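Local atomic coordinates of DUF3299 domain-containing protein (Pseudomonas aeruginosa, PDB entry 4HSP), a protein that is of unknown function but belongs to the DUF3299 family, grouped with OB-fold proteins, and is probably made with a signal peptide for export. Residues Q10-G15 against P93-V98; K50-I55 against G119-E124; G61-L66 against D109-P114. All blocks are in the same frame, centred on the assembly; numbering follows the deposited sequence.

From the N terminus the chain runs through the first segments of all three contacts before it comes back to close contact 1, then contact 3, then contact 2. Contact 1 closes a loop from 10-15, after strand 4-5, to 93-98, just ahead of strand 98-102. Contact 2 joins the approach to strand 55-68 with strand 120-122, and contact 3, nested inside it, folds 109-114 back on residues 61-66 of strand 55-68. Contact 1 crosses both. Contacts 1 and 2 touch, Leu11 meeting Leu52 and Phe121, whereas contact 3 lies on the opposite side of the chain's centre, its centre about 20 Å from that of contact 1. Together they tie loops to one mixed sheet.

Contact 1 of 3, residues Q10-G15 against P93-V98; sequences QLIPAG and PSNQIV. With EDO (1,2-ethanediol), chain E; EDO (1,2-ethanediol), chain H; EDO (1,2-ethanediol), chain G; EDO (1,2-ethanediol), chain D.
Two loops flanking the mixed beta sheet, in a family grouped with OB folds, meet where the 3-10 turn ending at Leu11 leans on the irregular segment that leads into strand 98-102. The tight part is buried. Leu11 CB sits 3.3 Å from Asn95 O, and Leu11 CD2 meets Val98 CG2 at 4.2 Å, the two side chains crossing nearly at right angles; Leu59 of strand 55-68 touches both. A branched aliphatic chain suits Ile12, because with CG1 anti to the carbonyl carbon both CG1 and CD1 lie against the Gln96 amide, Ile12 CG1 at 3.5 Å from Gln96 NE2. Gln96 bends at chi2 (-71°), which brings NE2 back to Asn95 O at 3.0 Å; Trp8 O is a second acceptor for that nitrogen. Asn95 holds its CG in the crowded position between backbone N and carbonyl carbon, with ND2 beside Ile12 and Pro13 and bonded to Pro47 O. The buried amides pack against hydrocarbon while their N-H groups find carbonyls. At either end segment 10-15 loosens: Gln10 points away, and from Pro13 on contact fades, with 1,2-ethanediol molecules, probably from the crystallisation liquor, beside the backbone. One donates through O2 to Ile12 O at 2.8 Å. At the far end phi 97° and psi -21° would jam a CB against the preceding carbonyl O, hence glycine, and Gly15 N donates to O2 of another ethanediol at 3.0 Å.

Contact 2 of 3, residues K50-I55 against G119-E124; sequences KALDGI and GTFKVE
Asp53 OD1 is gripped by one short hydrogen bond and one long salt bridge. Val123 N donates to the anti lone pair of Asp53 OD1 at 2.8 Å, almost straight at 171°; Lys122 NZ stands 3.9 Å from Asp53 OD1. Asp53 reaches them by setting CG anti to its backbone N (chi1 -166°). Lys122 curls at chi3 and chi4, so that NZ also forms a salt bridge with Glu124 OE1, with a weak hydrogen bond at 3.2 Å. Behind this network, residues 52-55 make a type II turn, and Gly54 and Ile55 together face Phe121 as a G1 beta bulge; glycine suits the positive phi of 89°. Gly54 N donates to Phe121 O at 2.7 Å, while Phe121 N donates to Ile55 O at 2.7 Å, nearly along the C=O axis. Leu52 runs alongside Phe121, with Leu52 CB 3.6 Å from Phe121 CE2. The carbonyl oxygen of Leu52 lies at the ring edge, in its plane. Tyr135 meets the ring as well. Val123 CG2 packs 4.0 Å from Leu52 CB. The lysine between two carboxylates probably offsets their repulsion and favours an ionised Asp53, but the turn is held chiefly by its backbone bonds and the Val123 N to Asp53 OD1 bond.

Contact 3 of 3, residues G61-L66 against D109-P114; sequences GYIVPL and DELYQP
Strand 55-68 of the mixed sheet, consistent with the OB grouping of the family, receives on residues 61-66 the loop that leads into strand 115-118. Leu111 fills the groove between Ile63 and Pro65, and Pro114 lies over a face of the Tyr62 ring. The leucine chain extends from CG anti to the carbonyl carbon (chi1 -61°) and forks between its two neighbours, which project from the same side of the strand: Leu111 CD2 meets Ile63 CG2 at 3.7 Å, and Leu111 CD1 meets Pro65 CG at 3.7 Å. A leucine suits this place because its two methyls address both at once, crossing Ile63 and sliding past the Pro65 ring at CG and CD. Pro114 runs alongside Tyr62 and sets its CB over the phenol ring, 4.0 Å from the Tyr62 centroid, as a CH-pi contact offset toward the rim. Pro114 CA also lies 3.2 Å from Gly61 O, where the loop is about to pair with the strand through Phe115. Tyr112 O comes to the edge of the Tyr62 ring, in its plane. His88 of the second subunit packs on Tyr62 and Pro114, so this surface also serves the assembly. No direct hydrogen bond joins the two segments; a single water bridges them, accepting from Ile63 N at 3.0 Å. The same water donates to Leu111 O and, at 2.6 Å, to Gln113 O.

Contact 1 of 3, residues Q10-G15 against P93-V98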
loop_
_atom_site.group_PDB
_atom_site.type_symbol
_atom_site.label_atom_id
_atom_site.label_comp_id
_atom_site.label_asym_id
_atom_site.label_seq_id
_atom_site.Cartn_x
_atom_site.Cartn_y
_atom_site.Cartn_z
ATOM N N GLN A 10 26.251 6.940 -11.427
ATOM C CA GLN A 10 26.787 8.053 -12.232
ATOM C C GLN A 10 26.615 9.396 -11.485
ATOM O O GLN A 10 27.152 10.423 -11.912
ATOM C CB GLN A 10 26.112 8.123 -13.602
ATOM C CG GLN A 10 26.480 6.999 -14.567
ATOM C CD GLN A 10 25.697 7.131 -15.845
ATOM O OE1 GLN A 10 24.653 6.514 -16.032
ATOM N NE2 GLN A 10 26.143 7.989 -16.730
ATOM N N LEU A 11 25.891 9.375 -10.349
ATOM C CA LEU A 11 25.647 10.564 -9.549
ATOM C C LEU A 11 26.681 10.676 -8.438
ATOM O O LEU A 11 26.690 11.669 -7.722
ATOM C CB LEU A 11 24.209 10.536 -8.989
ATOM C CG LEU A 11 23.121 11.251 -9.803
ATOM C CD1 LEU A 11 23.050 10.746 -11.269
ATOM C CD2 LEU A 11 21.794 11.147 -9.104
ATOM N N ILE A 12 27.568 9.680 -8.321
ATOM C CA ILE A 12 28.653 9.663 -7.348
ATOM C C ILE A 12 29.962 9.934 -8.096
ATOM O O ILE A 12 30.351 9.128 -8.952
ATOM C CB ILE A 12 28.723 8.361 -6.495
ATOM C CG1 ILE A 12 27.405 8.112 -5.720
ATOM C CG2 ILE A 12 29.898 8.447 -5.527
ATOM C CD1 ILE A 12 27.275 6.796 -5.137
ATOM N N PRO A 13 30.658 11.061 -7.799
ATOM C CA PRO A 13 31.917 11.349 -8.493
ATOM C C PRO A 13 33.024 10.362 -8.137
ATOM O O PRO A 13 32.965 9.686 -7.109
ATOM C CB PRO A 13 32.264 12.763 -8.020
ATOM C CG PRO A 13 31.578 12.947 -6.812
ATOM C CD PRO A 13 30.324 12.144 -6.857
ATOM N N ALA A 14 34.002 10.250 -9.030
ATOM C CA ALA A 14 35.178 9.403 -8.879
ATOM C C ALA A 14 35.923 9.805 -7.600
ATOM O O ALA A 14 36.195 10.999 -7.393
ATOM C CB ALA A 14 36.070 9.564 -10.101
ATOM N N GLY A 15 36.155 8.823 -6.727
ATOM C CA GLY A 15 36.853 9.030 -5.464
ATOM C C GLY A 15 35.950 9.233 -4.267
ATOM O O GLY A 15 36.379 9.005 -3.122
ATOM N N PRO A 93 22.590 9.117 0.977
ATOM C CA PRO A 93 23.452 10.323 0.893
ATOM C C PRO A 93 22.859 11.338 -0.095
ATOM O O PRO A 93 22.095 10.939 -0.981
ATOM C CB PRO A 93 24.789 9.775 0.395
ATOM C CG PRO A 93 24.732 8.332 0.672
ATOM C CD PRO A 93 23.317 7.929 0.490
ATOM N N SER A 94 23.179 12.639 0.063
ATOM C CA SER A 94 22.582 13.719 -0.748
ATOM C C SER A 94 22.896 13.635 -2.258
ATOM O O SER A 94 22.272 14.349 -3.053
ATOM C CB SER A 94 22.988 15.085 -0.210
ATOM O OG SER A 94 24.393 15.212 -0.154
ATOM N N ASN A 95 23.833 12.771 -2.653
ATOM C CA ASN A 95 24.194 12.591 -4.062
ATOM C C ASN A 95 23.508 11.329 -4.609
ATOM O O ASN A 95 23.813 10.877 -5.712
ATOM C CB ASN A 95 25.711 12.577 -4.272
ATOM C CG ASN A 95 26.481 11.512 -3.536
ATOM O OD1 ASN A 95 25.931 10.722 -2.767
ATOM N ND2 ASN A 95 27.800 11.496 -3.730
ATOM N N GLN A 96 22.544 10.798 -3.830
ATOM C CA GLN A 96 21.696 9.651 -4.163
ATOM C C GLN A 96 20.224 10.079 -3.945
ATOM O O GLN A 96 19.357 9.271 -3.642
ATOM C CB GLN A 96 22.096 8.377 -3.357
ATOM C CG GLN A 96 23.504 7.806 -3.671
ATOM C CD GLN A 96 23.632 7.151 -5.032
ATOM O OE1 GLN A 96 23.493 5.930 -5.171
ATOM N NE2 GLN A 96 23.947 7.940 -6.066
ATOM N N ILE A 97 19.966 11.388 -4.112
ATOM C CA ILE A 97 18.648 12.027 -4.010
ATOM C C ILE A 97 18.558 13.138 -5.058
ATOM O O ILE A 97 19.495 13.912 -5.215
ATOM C CB ILE A 97 18.307 12.606 -2.591
ATOM C CG1 ILE A 97 18.694 11.651 -1.429
ATOM C CG2 ILE A 97 16.820 13.046 -2.521
ATOM C CD1 ILE A 97 18.283 12.113 -0.001
ATOM N N VAL A 98 17.416 13.218 -5.746
ATOM C CA VAL A 98 17.053 14.285 -6.670
ATOM C C VAL A 98 15.757 14.950 -6.149
ATOM O O VAL A 98 14.763 14.261 -5.931
ATOM C CB VAL A 98 16.881 13.784 -8.136
ATOM C CG1 VAL A 98 16.642 14.947 -9.090
ATOM C CG2 VAL A 98 18.078 12.943 -8.585
HETATM C C1 EDO E . 33.996 13.557 -11.041
HETATM O O1 EDO E . 33.580 12.307 -11.635
HETATM C C2 EDO E . 32.835 14.616 -11.094
HETATM O O2 EDO E . 33.105 15.828 -10.373
HETATM C C1 EDO H . 34.879 5.134 -9.340
HETATM O O1 EDO H . 34.208 6.199 -10.028
HETATM C C2 EDO H . 35.831 5.649 -8.212
HETATM O O2 EDO H . 35.110 5.981 -7.021
HETATM C C1 EDO G . 30.611 6.564 -12.107
HETATM O O1 EDO G . 29.753 5.671 -12.825
HETATM C C2 EDO G . 30.460 8.042 -12.595
HETATM O O2 EDO G . 31.072 8.937 -11.663
HETATM C C1 EDO D . 22.355 3.604 -19.138
HETATM O O1 EDO D . 22.492 3.273 -20.508
HETATM C C2 EDO D . 23.742 3.862 -18.522
HETATM O O2 EDO D . 23.924 5.258 -18.342
#

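Contact 2 of 3, residues K50-I55 against G119-E124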
loop_
_atom_site.group_PDB
_atom_site.type_symbol
_atom_site.label_atom_id
_atom_site.label_comp_id
_atom_site.label_asym_id
_atom_site.label_seq_id
_atom_site.Cartn_x
_atom_site.Cartn_y
_atom_site.Cartn_z
ATOM N N LYS A 50 29.542 17.550 -11.185
ATOM C CA LYS A 50 29.256 18.860 -11.765
ATOM C C LYS A 50 29.019 18.825 -13.292
ATOM O O LYS A 50 28.370 19.735 -13.807
ATOM C CB LYS A 50 30.400 19.837 -11.449
ATOM C CG LYS A 50 30.526 20.216 -9.965
ATOM C CD LYS A 50 31.731 21.144 -9.785
ATOM C CE LYS A 50 32.037 21.512 -8.351
ATOM N NZ LYS A 50 33.206 22.432 -8.275
ATOM N N ALA A 51 29.511 17.783 -14.008
ATOM C CA ALA A 51 29.339 17.660 -15.471
ATOM C C ALA A 51 27.897 17.294 -15.865
ATOM O O ALA A 51 27.564 17.248 -17.053
ATOM C CB ALA A 51 30.306 16.625 -16.034
ATOM N N LEU A 52 27.055 17.039 -14.875
ATOM C CA LEU A 52 25.668 16.673 -15.098
ATOM C C LEU A 52 24.773 17.905 -15.180
ATOM O O LEU A 52 23.628 17.778 -15.595
ATOM C CB LEU A 52 25.176 15.727 -13.963
ATOM C CG LEU A 52 25.821 14.314 -13.875
ATOM C CD1 LEU A 52 25.242 13.514 -12.731
ATOM C CD2 LEU A 52 25.714 13.522 -15.198
ATOM N N ASP A 53 25.287 19.087 -14.800
ATOM C CA ASP A 53 24.493 20.314 -14.727
ATOM C C ASP A 53 23.978 20.768 -16.074
ATOM O O ASP A 53 24.762 20.992 -16.991
ATOM C CB ASP A 53 25.278 21.462 -14.055
ATOM C CG ASP A 53 24.418 22.657 -13.642
ATOM O OD1 ASP A 53 23.464 22.463 -12.852
ATOM O OD2 ASP A 53 24.724 23.792 -14.081
ATOM N N GLY A 54 22.660 20.921 -16.164
ATOM C CA GLY A 54 21.983 21.412 -17.361
ATOM C C GLY A 54 21.581 20.381 -18.387
ATOM O O GLY A 54 21.002 20.739 -19.406
ATOM N N ILE A 55 21.863 19.099 -18.151
ATOM C CA ILE A 55 21.525 18.089 -19.165
ATOM C C ILE A 55 20.037 17.681 -19.069
ATOM O O ILE A 55 19.381 17.946 -18.061
ATOM C CB ILE A 55 22.473 16.837 -19.082
ATOM C CG1 ILE A 55 22.135 15.927 -17.878
ATOM C CG2 ILE A 55 23.982 17.220 -19.153
ATOM C CD1 ILE A 55 22.679 14.577 -17.963
ATOM N N GLY A 119 13.629 14.829 -17.409
ATOM C CA GLY A 119 13.545 16.289 -17.380
ATOM C C GLY A 119 14.878 16.993 -17.340
ATOM O O GLY A 119 15.910 16.357 -17.485
ATOM N N THR A 120 14.870 18.314 -17.159
ATOM C CA THR A 120 16.089 19.125 -17.067
ATOM C C THR A 120 16.728 18.840 -15.714
ATOM O O THR A 120 16.073 18.951 -14.669
ATOM C CB THR A 120 15.775 20.621 -17.299
ATOM O OG1 THR A 120 15.043 20.749 -18.522
ATOM C CG2 THR A 120 17.038 21.488 -17.340
ATOM N N PHE A 121 18.003 18.453 -15.750
ATOM C CA PHE A 121 18.793 18.048 -14.606
ATOM C C PHE A 121 19.778 19.132 -14.207
ATOM O O PHE A 121 20.599 19.540 -15.011
ATOM C CB PHE A 121 19.523 16.738 -14.952
ATOM C CG PHE A 121 20.102 15.991 -13.779
ATOM C CD1 PHE A 121 19.304 15.174 -12.994
ATOM C CD2 PHE A 121 21.445 16.100 -13.460
ATOM C CE1 PHE A 121 19.849 14.453 -11.929
ATOM C CE2 PHE A 121 21.979 15.412 -12.366
ATOM C CZ PHE A 121 21.186 14.573 -11.626
ATOM N N LYS A 122 19.735 19.543 -12.940
ATOM C CA LYS A 122 20.570 20.590 -12.345
ATOM C C LYS A 122 21.383 20.083 -11.162
ATOM O O LYS A 122 20.869 19.345 -10.318
ATOM C CB LYS A 122 19.671 21.739 -11.819
ATOM C CG LYS A 122 19.365 22.873 -12.759
ATOM C CD LYS A 122 18.830 24.050 -11.923
ATOM C CE LYS A 122 19.816 25.200 -11.801
ATOM N NZ LYS A 122 21.023 24.854 -10.996
ATOM N N VAL A 123 22.610 20.576 -11.041
ATOM C CA VAL A 123 23.504 20.287 -9.926
ATOM C C VAL A 123 23.402 21.522 -9.031
ATOM O O VAL A 123 24.121 22.511 -9.214
ATOM C CB VAL A 123 24.943 19.934 -10.385
ATOM C CG1 VAL A 123 25.831 19.656 -9.187
ATOM C CG2 VAL A 123 24.940 18.734 -11.329
ATOM N N GLU A 124 22.386 21.496 -8.156
ATOM C CA GLU A 124 22.003 22.572 -7.249
ATOM C C GLU A 124 21.497 21.974 -5.963
ATOM O O GLU A 124 20.749 20.994 -5.988
ATOM C CB GLU A 124 20.910 23.432 -7.903
ATOM C CG GLU A 124 20.663 24.775 -7.230
ATOM C CD GLU A 124 19.362 25.484 -7.576
ATOM O OE1 GLU A 124 18.884 25.359 -8.729
ATOM O OE2 GLU A 124 18.824 26.177 -6.682
#

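Contact 3 of 3, residues G61-L66 against D109-P114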
loop_
_atom_site.group_PDB
_atom_site.type_symbol
_atom_site.label_atom_id
_atom_site.label_comp_id
_atom_site.label_asym_id
_atom_site.label_seq_id
_atom_site.Cartn_x
_atom_site.Cartn_y
_atom_site.Cartn_z
ATOM N N GLY A 61 13.580 5.354 -10.110
ATOM C CA GLY A 61 13.559 5.463 -8.657
ATOM C C GLY A 61 12.191 5.444 -8.011
ATOM O O GLY A 61 11.185 5.215 -8.675
ATOM N N TYR A 62 12.170 5.643 -6.686
ATOM C CA TYR A 62 10.957 5.664 -5.886
ATOM C C TYR A 62 10.657 7.088 -5.456
ATOM O O TYR A 62 11.568 7.899 -5.307
ATOM C CB TYR A 62 11.118 4.710 -4.670
ATOM C CG TYR A 62 10.959 3.263 -5.083
ATOM C CD1 TYR A 62 9.699 2.674 -5.152
ATOM C CD2 TYR A 62 12.057 2.512 -5.516
ATOM C CE1 TYR A 62 9.542 1.349 -5.551
ATOM C CE2 TYR A 62 11.913 1.176 -5.898
ATOM C CZ TYR A 62 10.649 0.602 -5.917
ATOM O OH TYR A 62 10.454 -0.688 -6.336
ATOM N N ILE A 63 9.369 7.412 -5.316
ATOM C CA ILE A 63 8.927 8.769 -4.991
ATOM C C ILE A 63 8.549 8.933 -3.500
ATOM O O ILE A 63 7.746 8.155 -2.981
ATOM C CB ILE A 63 7.755 9.131 -5.907
ATOM C CG1 ILE A 63 8.235 9.223 -7.384
ATOM C CG2 ILE A 63 7.032 10.408 -5.421
ATOM C CD1 ILE A 63 7.069 9.514 -8.432
ATOM N N VAL A 64 9.218 9.920 -2.829
ATOM C CA VAL A 64 8.993 10.388 -1.468
ATOM C C VAL A 64 8.260 11.725 -1.625
ATOM O O VAL A 64 8.906 12.733 -1.911
ATOM C CB VAL A 64 10.279 10.495 -0.606
ATOM C CG1 VAL A 64 9.938 10.926 0.818
ATOM C CG2 VAL A 64 11.043 9.176 -0.583
ATOM N N PRO A 65 6.911 11.749 -1.498
ATOM C CA PRO A 65 6.167 12.997 -1.740
ATOM C C PRO A 65 6.469 14.101 -0.740
ATOM O O PRO A 65 6.669 13.828 0.453
ATOM C CB PRO A 65 4.703 12.564 -1.653
ATOM C CG PRO A 65 4.702 11.308 -0.925
ATOM C CD PRO A 65 5.991 10.633 -1.183
ATOM N N LEU A 66 6.491 15.357 -1.243
ATOM C CA LEU A 66 6.789 16.529 -0.423
ATOM C C LEU A 66 5.695 17.577 -0.474
ATOM O O LEU A 66 5.573 18.360 0.462
ATOM C CB LEU A 66 8.113 17.175 -0.873
ATOM C CG LEU A 66 9.392 16.385 -0.695
ATOM C CD1 LEU A 66 10.551 17.156 -1.245
ATOM C CD2 LEU A 66 9.649 16.046 0.747
ATOM N N ASP A 109 -1.724 7.464 -4.660
ATOM C CA ASP A 109 -2.050 6.037 -4.559
ATOM C C ASP A 109 -0.950 5.126 -5.137
ATOM O O ASP A 109 -0.442 4.250 -4.422
ATOM C CB ASP A 109 -3.424 5.731 -5.234
ATOM C CG ASP A 109 -3.578 6.064 -6.722
ATOM O OD1 ASP A 109 -3.111 5.260 -7.567
ATOM O OD2 ASP A 109 -4.250 7.072 -7.042
ATOM N N GLU A 110 -0.565 5.370 -6.403
ATOM C CA GLU A 110 0.378 4.568 -7.163
ATOM C C GLU A 110 1.895 4.856 -6.878
ATOM O O GLU A 110 2.716 4.647 -7.765
ATOM C CB GLU A 110 0.051 4.659 -8.673
ATOM C CG GLU A 110 0.061 6.042 -9.310
ATOM C CD GLU A 110 -0.082 6.073 -10.825
ATOM O OE1 GLU A 110 -0.101 4.987 -11.453
ATOM O OE2 GLU A 110 -0.142 7.191 -11.389
ATOM N N LEU A 111 2.273 5.184 -5.622
ATOM C CA LEU A 111 3.668 5.454 -5.252
ATOM C C LEU A 111 4.388 4.241 -4.643
ATOM O O LEU A 111 5.480 4.388 -4.089
ATOM C CB LEU A 111 3.780 6.646 -4.284
ATOM C CG LEU A 111 3.282 8.024 -4.769
ATOM C CD1 LEU A 111 3.551 9.092 -3.715
ATOM C CD2 LEU A 111 3.920 8.431 -6.087
ATOM N N TYR A 112 3.805 3.049 -4.778
ATOM C CA TYR A 112 4.320 1.760 -4.284
ATOM C C TYR A 112 5.279 1.173 -5.318
ATOM O O TYR A 112 6.019 0.235 -5.038
ATOM C CB TYR A 112 3.128 0.784 -4.026
ATOM C CG TYR A 112 2.310 0.490 -5.278
ATOM C CD1 TYR A 112 1.341 1.386 -5.730
ATOM C CD2 TYR A 112 2.574 -0.632 -6.064
ATOM C CE1 TYR A 112 0.661 1.175 -6.933
ATOM C CE2 TYR A 112 1.887 -0.859 -7.261
ATOM C CZ TYR A 112 0.934 0.050 -7.693
ATOM O OH TYR A 112 0.233 -0.164 -8.859
ATOM N N GLN A 113 5.222 1.701 -6.541
ATOM C CA GLN A 113 6.010 1.226 -7.681
ATOM C C GLN A 113 7.117 2.207 -8.023
ATOM O O GLN A 113 7.004 3.396 -7.661
ATOM C CB GLN A 113 5.079 1.016 -8.898
ATOM C CG GLN A 113 4.591 2.294 -9.555
ATOM C CD GLN A 113 3.345 2.075 -10.349
ATOM O OE1 GLN A 113 3.304 1.315 -11.317
ATOM N NE2 GLN A 113 2.302 2.751 -9.949
ATOM N N PRO A 114 8.186 1.745 -8.737
ATOM C CA PRO A 114 9.204 2.695 -9.176
ATOM C C PRO A 114 8.721 3.423 -10.422
ATOM O O PRO A 114 7.774 2.982 -11.093
ATOM C CB PRO A 114 10.426 1.811 -9.446
ATOM C CG PRO A 114 9.892 0.444 -9.666
ATOM C CD PRO A 114 8.442 0.401 -9.307
HETATM O O HOH W 1 7.320 5.340 -6.003
#